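PDB 3D7L: Lin1944 protein from Listeria innocua, which belongs to the short-chain dehydrogenase/reductase family and probably acts as an oxidoreductase, though its precise function is unknown. Local coordinates for residues D[6-11]-D[18-23]; D[61-66]-D[188-193]; D[75-80]-D[124-129]; D[116-121]-D[196-201]; D[44-49]-D[97-102]. One frame throughout, in Å; residues are numbered along the deposited sequence.

In the fold
From the N terminus, interaction 1 closes first, setting helix 14-23 against strand 5-9, and all the others follow it in series. Interaction 5 opens at 44-49 and closes at 97-102, crossing interactions 2 and 3, which open inside it. Interaction 3 is nested within the long loop of interaction 2, which closes only when helix 179-191 returns to strand 59-64. Interaction 4 opens at 116-121, before 3 closes, and ends at edge strand 198-201 after 2 has closed, so it crosses both. Interactions 1 and 2 meet on neighbouring strands of the parallel sheet, whereas 3, 4 and 5 also border the second subunit.

Interaction 1: residues D[6-11]-D[18-23]; sequences ILLIGA and AVKERL
Lys-20 lies across the tip of Leu-8 and then runs out past Ala-11. Its CB sits 3.5 Å from Leu-8 CD2, and its CG, anti to the backbone N (chi1 -168°), is still 4.1 Å from that methyl. The CD passes Ala-11 CB at 4.4 Å, where strand 5-9 has already given way to the turn. CE carries the chain outward, and NZ, swung round by the bend at chi4, makes a salt bridge with Glu-24 further along the chain. Leu-8 serves two helix residues at once: CD2 takes Lys-20, while CD1 touches Val-19 CG1 at 4.0 Å. At the start of the strand, Ile-6 extends CD1 to Leu-23 CB, 4.1 Å away, the two side chains crossing at about a right angle. Residues 6-9 and 18-23 run nearly antiparallel (166°), their axes approaching to 9.9 Å, as expected in the first beta-alpha-beta unit of a Rossmann fold, where the connecting turn is glycine-rich and in relatives faces the cofactor. The contact is almost wholly aliphatic: methyls and methylenes fill the space between sheet and helix, and the lysine lends its carbon chain while its ammonium group is paired with Glu-24 at the edge.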
# COMPACT_ATOMS: atom_id res chain seq x y z
N ILE D 6 -9.38 -13.03 22.26
CA ILE D 6 -9.07 -12.62 20.88
C ILE D 6 -10.30 -12.08 20.14
O ILE D 6 -11.37 -12.72 20.11
CB ILE D 6 -8.47 -13.80 20.07
CG1 ILE D 6 -7.20 -14.34 20.74
CG2 ILE D 6 -8.19 -13.38 18.63
CD1 ILE D 6 -6.73 -15.66 20.18
N LEU D 7 -10.16 -10.90 19.55
CA LEU D 7 -11.20 -10.37 18.67
C LEU D 7 -10.86 -10.76 17.24
O LEU D 7 -9.81 -10.37 16.70
CB LEU D 7 -11.31 -8.84 18.80
CG LEU D 7 -12.31 -8.15 17.87
CD1 LEU D 7 -13.76 -8.54 18.17
CD2 LEU D 7 -12.14 -6.61 17.91
N LEU D 8 -11.74 -11.56 16.65
CA LEU D 8 -11.52 -12.05 15.30
C LEU D 8 -12.51 -11.39 14.36
O LEU D 8 -13.72 -11.69 14.40
CB LEU D 8 -11.64 -13.58 15.26
CG LEU D 8 -11.62 -14.30 13.91
CD1 LEU D 8 -10.42 -13.93 13.04
CD2 LEU D 8 -11.68 -15.81 14.12
N ILE D 9 -12.00 -10.48 13.53
CA ILE D 9 -12.84 -9.76 12.55
C ILE D 9 -12.76 -10.52 11.24
O ILE D 9 -11.67 -10.76 10.73
CB ILE D 9 -12.40 -8.27 12.37
CG1 ILE D 9 -12.49 -7.55 13.72
CG2 ILE D 9 -13.31 -7.52 11.37
CD1 ILE D 9 -11.24 -6.82 14.14
N GLY D 10 -13.93 -10.90 10.70
CA GLY D 10 -14.00 -11.66 9.44
C GLY D 10 -14.19 -13.16 9.67
O GLY D 10 -13.92 -13.96 8.79
N ALA D 11 -14.67 -13.52 10.86
CA ALA D 11 -14.73 -14.92 11.30
C ALA D 11 -15.60 -15.84 10.43
O ALA D 11 -15.33 -17.03 10.36
CB ALA D 11 -15.16 -15.01 12.76
N ALA D 18 -11.56 -20.83 9.25
CA ALA D 18 -10.39 -21.69 9.53
C ALA D 18 -9.55 -21.12 10.66
O ALA D 18 -9.00 -21.87 11.47
CB ALA D 18 -9.55 -21.89 8.29
N VAL D 19 -9.44 -19.79 10.73
CA VAL D 19 -8.68 -19.12 11.79
C VAL D 19 -9.36 -19.35 13.13
O VAL D 19 -8.73 -19.81 14.08
CB VAL D 19 -8.41 -17.60 11.50
CG1 VAL D 19 -7.74 -16.91 12.70
CG2 VAL D 19 -7.51 -17.45 10.25
N LYS D 20 -10.66 -19.08 13.18
CA LYS D 20 -11.48 -19.32 14.37
C LYS D 20 -11.26 -20.74 14.92
O LYS D 20 -11.08 -20.93 16.12
CB LYS D 20 -12.96 -19.08 14.04
CG LYS D 20 -13.91 -19.03 15.27
CD LYS D 20 -15.35 -18.93 14.79
CE LYS D 20 -16.37 -19.01 15.93
NZ LYS D 20 -16.40 -20.38 16.53
N GLU D 21 -11.28 -21.73 14.03
CA GLU D 21 -11.15 -23.12 14.43
C GLU D 21 -9.86 -23.45 15.18
O GLU D 21 -9.88 -24.21 16.16
CB GLU D 21 -11.31 -24.04 13.24
CG GLU D 21 -11.76 -25.43 13.62
CD GLU D 21 -12.37 -26.22 12.47
OE1 GLU D 21 -12.85 -27.36 12.72
OE2 GLU D 21 -12.38 -25.71 11.32
N ARG D 22 -8.74 -22.89 14.72
CA ARG D 22 -7.47 -23.04 15.43
C ARG D 22 -7.47 -22.28 16.76
O ARG D 22 -7.25 -22.89 17.80
CB ARG D 22 -6.28 -22.59 14.57
CG ARG D 22 -5.90 -23.58 13.48
CD ARG D 22 -4.41 -23.50 13.12
NE ARG D 22 -3.59 -24.16 14.12
CZ ARG D 22 -3.34 -25.47 14.17
NH1 ARG D 22 -3.85 -26.30 13.26
NH2 ARG D 22 -2.59 -25.96 15.15
N LEU D 23 -7.71 -20.97 16.70
CA LEU D 23 -7.60 -20.08 17.87
C LEU D 23 -8.59 -20.39 19.01
O LEU D 23 -8.27 -20.17 20.19
CB LEU D 23 -7.70 -18.61 17.45
CG LEU D 23 -6.79 -18.10 16.31
CD1 LEU D 23 -6.95 -16.60 16.09
CD2 LEU D 23 -5.33 -18.44 16.54

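Interaction 2: residues D[61-66]-D[188-193]; sequences AIVSAT and KSVFGA
Val-190 spreads its two methyls over Ala-61 and Val-63, alternate residues of strand 59-64, Ala-61 aimed at the helix and Val-63 reaching it through CG2. CG1, anti to the backbone N (chi1 172°), lies 3.9 Å from Ala-61 CB. The other branch, CG2, reaches Val-63 CG2 at 3.8 Å and also brushes Ala-61 CB at 4.2 Å. Val-63 and Val-190 cross at about a right angle, touching through one methyl of each fork. Helix 179-191 here covers the central part of a seven-stranded parallel sheet of order 3-2-1-4-5-6-7, the Rossmann-type core of the short-chain dehydrogenase/reductase family, on the face also occupied by helix 14-23. Ile-6 of the adjoining strand 5-9 packs against Val-190 as well, carrying the same apolar layer across two strands. Behind it, the CG1 methyl stands 3.8 Å above one face of the Phe-191 ring, offset toward the rim, so Val-190 is held between strand and ring; that ring also makes a cation-pi contact with Lys-26. The helix ends just beyond, with Gly-192 N bonded to Lys-188 O at 2.9 Å. One residue before Val-190, Ser-189 OG is hydrogen-bonded to Thr-111 and Asn-153, fixing the helix to strands 108-113 and 151-157.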
# COMPACT_ATOMS: atom_id res chain seq x y z
N ALA D 61 -5.56 -9.98 21.69
CA ALA D 61 -5.20 -10.02 20.25
C ALA D 61 -6.35 -9.53 19.41
O ALA D 61 -7.51 -9.80 19.72
CB ALA D 61 -4.82 -11.43 19.82
N ILE D 62 -6.01 -8.82 18.34
CA ILE D 62 -6.97 -8.38 17.35
C ILE D 62 -6.45 -8.94 16.03
O ILE D 62 -5.29 -8.69 15.63
CB ILE D 62 -7.08 -6.83 17.29
CG1 ILE D 62 -7.66 -6.27 18.61
CG2 ILE D 62 -7.92 -6.40 16.06
CD1 ILE D 62 -7.56 -4.76 18.73
N VAL D 63 -7.32 -9.71 15.38
CA VAL D 63 -7.03 -10.47 14.20
C VAL D 63 -8.01 -10.04 13.13
O VAL D 63 -9.21 -10.16 13.30
CB VAL D 63 -7.23 -11.97 14.42
CG1 VAL D 63 -6.88 -12.73 13.15
CG2 VAL D 63 -6.40 -12.49 15.61
N SER D 64 -7.47 -9.58 12.02
CA SER D 64 -8.29 -9.19 10.89
C SER D 64 -8.09 -10.21 9.79
O SER D 64 -6.97 -10.33 9.25
CB SER D 64 -7.88 -7.80 10.40
OG SER D 64 -8.44 -7.51 9.12
N ALA D 65 -9.15 -10.96 9.48
CA ALA D 65 -9.20 -11.81 8.30
C ALA D 65 -10.31 -11.28 7.38
O ALA D 65 -11.19 -12.02 6.92
CB ALA D 65 -9.44 -13.24 8.71
N THR D 66 -10.29 -9.97 7.15
CA THR D 66 -11.39 -9.25 6.52
C THR D 66 -10.83 -8.21 5.56
O THR D 66 -9.63 -8.00 5.50
CB THR D 66 -12.30 -8.55 7.59
OG1 THR D 66 -13.57 -8.26 7.02
CG2 THR D 66 -11.65 -7.26 8.16
N LYS D 188 0.62 -18.57 14.82
CA LYS D 188 2.00 -18.17 15.00
C LYS D 188 2.07 -16.69 15.39
O LYS D 188 2.77 -16.35 16.35
CB LYS D 188 2.81 -18.44 13.71
CG LYS D 188 4.27 -18.10 13.81
CD LYS D 188 5.01 -18.39 12.49
CE LYS D 188 6.45 -17.90 12.56
NZ LYS D 188 7.29 -18.59 13.57
N SER D 189 1.33 -15.83 14.69
CA SER D 189 1.30 -14.40 15.03
C SER D 189 0.72 -14.14 16.42
O SER D 189 1.32 -13.40 17.19
CB SER D 189 0.55 -13.57 13.98
OG SER D 189 0.62 -12.22 14.34
N VAL D 190 -0.39 -14.77 16.78
CA VAL D 190 -1.02 -14.51 18.08
C VAL D 190 -0.21 -15.08 19.26
O VAL D 190 -0.04 -14.41 20.29
CB VAL D 190 -2.49 -15.03 18.11
CG1 VAL D 190 -3.12 -14.97 19.54
CG2 VAL D 190 -3.34 -14.27 17.11
N PHE D 191 0.29 -16.31 19.12
CA PHE D 191 0.84 -17.03 20.26
C PHE D 191 2.36 -17.02 20.31
O PHE D 191 2.94 -17.28 21.37
CB PHE D 191 0.30 -18.46 20.28
CG PHE D 191 -1.14 -18.53 20.71
CD1 PHE D 191 -1.48 -18.45 22.06
CD2 PHE D 191 -2.15 -18.67 19.77
CE1 PHE D 191 -2.82 -18.50 22.47
CE2 PHE D 191 -3.48 -18.74 20.17
CZ PHE D 191 -3.82 -18.64 21.52
N GLY D 192 2.99 -16.75 19.17
CA GLY D 192 4.43 -16.51 19.10
C GLY D 192 4.79 -15.13 19.62
O GLY D 192 3.96 -14.46 20.27
N ALA D 193 6.02 -14.69 19.38
CA ALA D 193 6.52 -13.46 20.00
C ALA D 193 7.23 -12.54 19.03
O ALA D 193 7.96 -11.62 19.46
CB ALA D 193 7.43 -13.79 21.19

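Interaction 3: residues D[75-80]-D[124-129]; sequences TELTPE and QGASAA
Leu-77 points end-on at the first turn of helix 126-142, its CD2 branch leading. That methyl comes to 4.0 Å from Ser-127 CB and 4.3 Å from Ala-126 CB, and so sits over the step between two successive helix residues. With CG anti to the backbone N (chi1 -179°), the leucine fork is carried straight out from the chain toward the helix. Ser-127 meets it with its methylene; the hydroxyl, also anti to its own backbone N (chi1 -176°), is turned away from the methyl and hydrogen-bonds to Thr-85 on helix 79-100. The serine thus splits its duties, apolar carbon toward the leucine and oxygen toward a polar partner, so the buried hydroxyl is satisfied. Local side-chain bonds lie on both sides of Leu-77 in the sequence. Before it, Thr-75 OG1 donates to Glu-76 OE2 over 2.9 Å, arriving from above the carboxylate, 37° out of its plane. After it, Thr-78 is the N-cap of helix 79-100, its OG1 accepting from Lys-81 N. Within 124-129, Ala-129 N bonds to Gly-125 O at 2.8 Å. The second subunit is close by: its Phe-138 packs on Ala-126, its Asn-95 on Pro-79, and its Glu-145 bonds to Gln-124 N. The arrangement joins the loop leading into helix 79-100 to the first turn of helix 126-142, the two long helices that in this family typically pair with their counterparts in a four-helix dimer interface.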
# COMPACT_ATOMS: atom_id res chain seq x y z
N THR D 75 -7.54 -1.70 -17.22
CA THR D 75 -8.07 -0.63 -18.05
C THR D 75 -9.52 -0.27 -17.70
O THR D 75 -10.06 0.70 -18.23
CB THR D 75 -7.92 -0.95 -19.56
OG1 THR D 75 -8.62 -2.16 -19.85
CG2 THR D 75 -6.42 -1.11 -19.94
N GLU D 76 -10.14 -1.05 -16.82
CA GLU D 76 -11.50 -0.80 -16.32
C GLU D 76 -11.48 -0.28 -14.90
O GLU D 76 -12.53 -0.02 -14.31
CB GLU D 76 -12.32 -2.10 -16.33
CG GLU D 76 -13.12 -2.39 -17.58
CD GLU D 76 -12.35 -2.11 -18.86
OE1 GLU D 76 -12.71 -1.13 -19.53
OE2 GLU D 76 -11.39 -2.86 -19.17
N LEU D 77 -10.28 -0.19 -14.32
CA LEU D 77 -10.12 0.19 -12.93
C LEU D 77 -10.10 1.72 -12.83
O LEU D 77 -9.11 2.36 -13.16
CB LEU D 77 -8.84 -0.42 -12.36
CG LEU D 77 -8.47 -0.16 -10.89
CD1 LEU D 77 -9.62 -0.48 -9.93
CD2 LEU D 77 -7.19 -0.92 -10.54
N THR D 78 -11.20 2.31 -12.41
CA THR D 78 -11.27 3.76 -12.28
C THR D 78 -10.87 4.19 -10.88
O THR D 78 -10.85 3.37 -9.96
CB THR D 78 -12.69 4.29 -12.58
OG1 THR D 78 -13.60 3.80 -11.58
CG2 THR D 78 -13.14 3.85 -13.96
N PRO D 79 -10.60 5.50 -10.68
CA PRO D 79 -10.44 5.99 -9.31
C PRO D 79 -11.59 5.58 -8.36
O PRO D 79 -11.32 5.16 -7.22
CB PRO D 79 -10.41 7.51 -9.49
CG PRO D 79 -9.83 7.69 -10.88
CD PRO D 79 -10.45 6.58 -11.67
N GLU D 80 -12.84 5.66 -8.83
CA GLU D 80 -14.01 5.31 -8.02
C GLU D 80 -13.96 3.86 -7.59
O GLU D 80 -14.18 3.56 -6.42
CB GLU D 80 -15.32 5.58 -8.77
CG GLU D 80 -15.66 7.06 -8.96
CD GLU D 80 -14.95 7.71 -10.16
OE1 GLU D 80 -14.05 7.07 -10.77
OE2 GLU D 80 -15.31 8.86 -10.50
N GLN D 124 -6.49 -8.60 -13.27
CA GLN D 124 -7.53 -8.14 -12.33
C GLN D 124 -7.08 -7.88 -10.89
O GLN D 124 -7.87 -7.40 -10.05
CB GLN D 124 -8.77 -9.05 -12.36
CG GLN D 124 -9.41 -9.10 -13.72
CD GLN D 124 -10.78 -9.75 -13.71
OE1 GLN D 124 -11.05 -10.65 -14.50
NE2 GLN D 124 -11.65 -9.29 -12.82
N GLY D 125 -5.80 -8.18 -10.61
CA GLY D 125 -5.30 -8.09 -9.25
C GLY D 125 -4.66 -6.79 -8.79
O GLY D 125 -4.23 -6.73 -7.65
N ALA D 126 -4.59 -5.76 -9.63
CA ALA D 126 -3.78 -4.56 -9.34
C ALA D 126 -4.22 -3.84 -8.07
O ALA D 126 -3.38 -3.36 -7.29
CB ALA D 126 -3.78 -3.58 -10.51
N SER D 127 -5.53 -3.75 -7.88
CA SER D 127 -6.08 -3.05 -6.74
C SER D 127 -5.88 -3.86 -5.45
O SER D 127 -5.55 -3.31 -4.40
CB SER D 127 -7.54 -2.73 -7.01
OG SER D 127 -8.10 -1.98 -5.96
N ALA D 128 -6.07 -5.17 -5.52
CA ALA D 128 -5.79 -6.01 -4.33
C ALA D 128 -4.27 -6.03 -4.01
O ALA D 128 -3.85 -5.96 -2.85
CB ALA D 128 -6.36 -7.41 -4.53
N ALA D 129 -3.44 -6.09 -5.06
CA ALA D 129 -1.99 -5.97 -4.92
C ALA D 129 -1.59 -4.70 -4.12
O ALA D 129 -0.86 -4.79 -3.13
CB ALA D 129 -1.32 -5.95 -6.31

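Interaction 4: residues D[116-121]-D[196-201]; sequences IMMEDP and GESYQV
The loop that follows inner strand 108-113 meets edge strand 198-201 here, at the protein surface, through a glutamate. Glu-119, its chain bent at chi2, brings OE2 to Gln-200 NE2 for a 2.8 Å hydrogen bond. The amide donates on the syn side of the carboxylate, 22° out of its plane, and the bond is noticeably bent, with an N-H...O angle of 134°. The two flat groups are turned 51° against each other, and the side chains cross at about a right angle. A water lies beside them, donating to Glu-119 OE2 at 3.0 Å and hydrogen-bonded to Ser-198 OG at 2.6 Å, so the strand is gripped at two alternate residues. Tyr-202 OH is a further partner of the same oxygen, which probably stabilises its negative charge. The CE methyl of selenomethionine Met-118 lies 4.2 Å from Ser-198 OG, and Ala-137 of the second subunit packs on Met-118. The loop itself is tightened by Ile-116 O, which accepts from Glu-119 N at 2.9 Å and from Asp-120 N as well. Such a loop leaving the C-terminal end of an inner strand is a feature of the Rossmann-type sheet, here tied to its last strand.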
# COMPACT_ATOMS: atom_id res chain seq x y z
N ILE D 116 -0.98 -13.18 -1.75
CA ILE D 116 0.01 -13.43 -2.79
C ILE D 116 -0.09 -12.48 -4.00
O ILE D 116 0.85 -12.33 -4.75
CB ILE D 116 -0.07 -14.91 -3.29
CG1 ILE D 116 1.25 -15.36 -3.95
CG2 ILE D 116 -1.30 -15.11 -4.16
CD1 ILE D 116 1.31 -16.80 -4.35
N MSE D 117 -1.22 -11.83 -4.19
CA MSE D 117 -1.38 -11.00 -5.39
C MSE D 117 -0.41 -9.82 -5.45
O MSE D 117 -0.11 -9.33 -6.54
CB MSE D 117 -2.81 -10.51 -5.54
CG MSE D 117 -3.66 -11.55 -6.20
SE MSE D 117 -5.44 -10.87 -6.51
CE MSE D 117 -6.30 -11.57 -4.95
N MSE D 118 0.08 -9.37 -4.30
CA MSE D 118 1.15 -8.36 -4.27
C MSE D 118 2.53 -8.86 -4.75
O MSE D 118 3.38 -8.05 -5.08
CB MSE D 118 1.28 -7.77 -2.87
CG MSE D 118 1.80 -8.80 -1.85
SE MSE D 118 2.21 -7.98 -0.14
CE MSE D 118 2.60 -9.57 0.89
N GLU D 119 2.76 -10.18 -4.75
CA GLU D 119 4.09 -10.76 -5.06
C GLU D 119 4.12 -11.61 -6.33
O GLU D 119 5.16 -11.74 -6.97
CB GLU D 119 4.59 -11.66 -3.92
CG GLU D 119 4.46 -11.04 -2.53
CD GLU D 119 5.58 -11.45 -1.55
OE1 GLU D 119 6.78 -11.28 -1.92
OE2 GLU D 119 5.25 -11.90 -0.42
N ASP D 120 2.98 -12.21 -6.67
CA ASP D 120 2.86 -13.13 -7.82
C ASP D 120 1.60 -12.69 -8.55
O ASP D 120 0.54 -13.32 -8.39
CB ASP D 120 2.69 -14.55 -7.27
CG ASP D 120 2.90 -15.63 -8.31
OD1 ASP D 120 2.88 -15.36 -9.54
OD2 ASP D 120 3.09 -16.79 -7.87
N PRO D 121 1.69 -11.56 -9.29
CA PRO D 121 0.46 -10.87 -9.70
C PRO D 121 -0.36 -11.57 -10.77
O PRO D 121 0.18 -12.34 -11.59
CB PRO D 121 0.97 -9.52 -10.22
CG PRO D 121 2.38 -9.77 -10.65
CD PRO D 121 2.91 -10.85 -9.73
N GLY D 196 6.57 -7.30 13.19
CA GLY D 196 7.04 -6.73 11.94
C GLY D 196 7.22 -7.75 10.84
O GLY D 196 7.87 -7.47 9.82
N GLU D 197 6.62 -8.93 11.03
CA GLU D 197 6.75 -10.03 10.10
C GLU D 197 5.60 -10.10 9.11
O GLU D 197 4.47 -9.72 9.43
CB GLU D 197 6.85 -11.35 10.84
CG GLU D 197 8.01 -11.45 11.85
CD GLU D 197 9.39 -11.29 11.21
OE1 GLU D 197 9.59 -11.66 10.02
OE2 GLU D 197 10.27 -10.77 11.92
N SER D 198 5.92 -10.55 7.91
CA SER D 198 4.99 -10.97 6.87
C SER D 198 5.17 -12.48 6.72
O SER D 198 6.24 -12.96 6.30
CB SER D 198 5.27 -10.22 5.55
OG SER D 198 4.49 -10.73 4.47
N TYR D 199 4.16 -13.24 7.15
CA TYR D 199 4.18 -14.69 7.10
C TYR D 199 3.52 -15.12 5.82
O TYR D 199 2.29 -15.10 5.71
CB TYR D 199 3.42 -15.29 8.30
CG TYR D 199 4.06 -15.01 9.65
CD1 TYR D 199 5.43 -15.14 9.82
CD2 TYR D 199 3.29 -14.63 10.74
CE1 TYR D 199 6.04 -14.89 11.06
CE2 TYR D 199 3.89 -14.38 12.00
CZ TYR D 199 5.26 -14.53 12.14
OH TYR D 199 5.88 -14.28 13.34
N GLN D 200 4.32 -15.50 4.83
CA GLN D 200 3.80 -15.93 3.54
C GLN D 200 3.37 -17.40 3.65
O GLN D 200 4.10 -18.21 4.21
CB GLN D 200 4.90 -15.82 2.47
CG GLN D 200 5.58 -14.43 2.35
CD GLN D 200 6.89 -14.52 1.55
OE1 GLN D 200 7.58 -15.56 1.57
NE2 GLN D 200 7.21 -13.47 0.82
N VAL D 201 2.17 -17.74 3.19
CA VAL D 201 1.75 -19.15 3.12
C VAL D 201 1.45 -19.42 1.64
O VAL D 201 0.29 -19.38 1.22
CB VAL D 201 0.52 -19.50 4.05
CG1 VAL D 201 0.26 -21.01 4.09
CG2 VAL D 201 0.72 -18.99 5.49
O HOH W 1 5.88 -10.74 2.23

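Interaction 5: residues D[44-49]-D[97-102]; sequences TNIDSI and VLLGID
Leu-99 holds CG beside its backbone N (chi1 -58°), and this carries the fork toward Ile-46 and Ile-49, while the extended second torsion puts CD1 at its front. Both isoleucines turn CG1 beside the backbone N (chi1 -68° in Ile-49), which leaves CG2 anti to the N and directed at the leucine. Ile-49 gives the fuller contact: its CG2 lies 3.8 Å from Leu-99 CD1 and 4.0 Å from Leu-99 CB, with its own CB 3.9 Å from the same CD1. One turn earlier, Ile-46 CG2 comes to 4.0 Å from Leu-99 CD1, and Leu-99 CD1 also rests against Ile-46 O (3.9 Å). The leucine methyl is therefore lodged between two isoleucine branches, and the leucine side chain crosses each of theirs at about a right angle. The turn that presents them is fixed by Asn-45 at the N-cap position. Its OD1 accepts from Ser-48 N over 2.9 Å, nearly straight at 162° and in the carbonyl plane, while Asn-45 O takes Ile-49 N at 3.1 Å. Pro-79 of the second subunit packs on both Ile-46 and Leu-99, so the outer side of this patch belongs to the dimer interface. The contact joins the start of helix 46-56 to the C-terminal part of helix 79-100, neighbours in the helical layer on one face of a Rossmann-type parallel sheet.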
# COMPACT_ATOMS: atom_id res chain seq x y z
N THR D 44 -15.37 0.04 6.87
CA THR D 44 -15.27 1.27 6.03
C THR D 44 -15.74 2.53 6.77
O THR D 44 -15.59 3.65 6.26
CB THR D 44 -16.03 1.18 4.70
OG1 THR D 44 -17.43 1.35 4.93
CG2 THR D 44 -15.79 -0.15 3.98
N ASN D 45 -16.30 2.35 7.97
CA ASN D 45 -16.84 3.45 8.73
C ASN D 45 -16.12 3.58 10.08
O ASN D 45 -16.19 2.68 10.92
CB ASN D 45 -18.36 3.24 8.85
CG ASN D 45 -19.05 4.36 9.58
OD1 ASN D 45 -18.87 4.54 10.80
ND2 ASN D 45 -19.90 5.09 8.86
N ILE D 46 -15.41 4.69 10.25
CA ILE D 46 -14.63 5.03 11.46
C ILE D 46 -15.44 4.95 12.77
O ILE D 46 -15.01 4.29 13.73
CB ILE D 46 -14.00 6.44 11.31
CG1 ILE D 46 -12.96 6.45 10.19
CG2 ILE D 46 -13.36 6.93 12.60
CD1 ILE D 46 -12.78 7.83 9.53
N ASP D 47 -16.60 5.61 12.83
CA ASP D 47 -17.40 5.57 14.06
C ASP D 47 -17.86 4.16 14.40
O ASP D 47 -17.87 3.80 15.56
CB ASP D 47 -18.58 6.53 14.00
CG ASP D 47 -18.15 7.97 13.95
OD1 ASP D 47 -18.02 8.60 15.02
OD2 ASP D 47 -17.88 8.45 12.83
N SER D 48 -18.20 3.38 13.38
CA SER D 48 -18.54 1.98 13.54
C SER D 48 -17.39 1.15 14.16
O SER D 48 -17.60 0.32 15.05
CB SER D 48 -18.96 1.40 12.18
OG SER D 48 -19.13 -0.00 12.25
N ILE D 49 -16.16 1.38 13.71
CA ILE D 49 -15.02 0.69 14.33
C ILE D 49 -14.89 1.09 15.80
O ILE D 49 -14.67 0.25 16.69
CB ILE D 49 -13.68 0.94 13.57
CG1 ILE D 49 -13.70 0.28 12.19
CG2 ILE D 49 -12.51 0.43 14.38
CD1 ILE D 49 -12.80 0.94 11.21
N VAL D 97 -6.22 -0.94 13.26
CA VAL D 97 -4.99 -0.74 14.05
C VAL D 97 -4.98 0.67 14.66
O VAL D 97 -4.80 0.82 15.87
CB VAL D 97 -3.72 -0.98 13.20
CG1 VAL D 97 -2.49 -0.54 13.94
CG2 VAL D 97 -3.63 -2.44 12.77
N LEU D 98 -5.21 1.70 13.83
CA LEU D 98 -5.17 3.06 14.36
C LEU D 98 -6.17 3.29 15.50
O LEU D 98 -5.91 4.09 16.41
CB LEU D 98 -5.37 4.12 13.26
CG LEU D 98 -4.40 4.03 12.07
CD1 LEU D 98 -4.70 5.11 11.09
CD2 LEU D 98 -2.93 4.10 12.51
N LEU D 99 -7.32 2.63 15.44
CA LEU D 99 -8.37 2.81 16.46
C LEU D 99 -8.37 1.76 17.60
O LEU D 99 -9.05 1.94 18.61
CB LEU D 99 -9.75 2.92 15.80
CG LEU D 99 -9.90 4.06 14.78
CD1 LEU D 99 -11.10 3.88 13.86
CD2 LEU D 99 -9.92 5.45 15.43
N GLY D 100 -7.59 0.69 17.43
CA GLY D 100 -7.57 -0.45 18.35
C GLY D 100 -6.40 -0.63 19.33
O GLY D 100 -6.48 -1.51 20.21
N ILE D 101 -5.35 0.18 19.22
CA ILE D 101 -4.19 0.05 20.13
C ILE D 101 -4.60 0.16 21.60
O ILE D 101 -4.11 -0.59 22.46
CB ILE D 101 -3.04 1.06 19.78
CG1 ILE D 101 -2.51 0.82 18.36
CG2 ILE D 101 -1.88 0.95 20.76
CD1 ILE D 101 -1.72 2.01 17.77
N ASP D 102 -5.54 1.06 21.87
CA ASP D 102 -6.03 1.32 23.21
C ASP D 102 -6.87 0.16 23.75
O ASP D 102 -7.10 0.06 24.95
CB ASP D 102 -6.81 2.66 23.26
CG ASP D 102 -5.90 3.87 23.50
OD1 ASP D 102 -4.80 3.70 24.07
OD2 ASP D 102 -6.28 5.01 23.14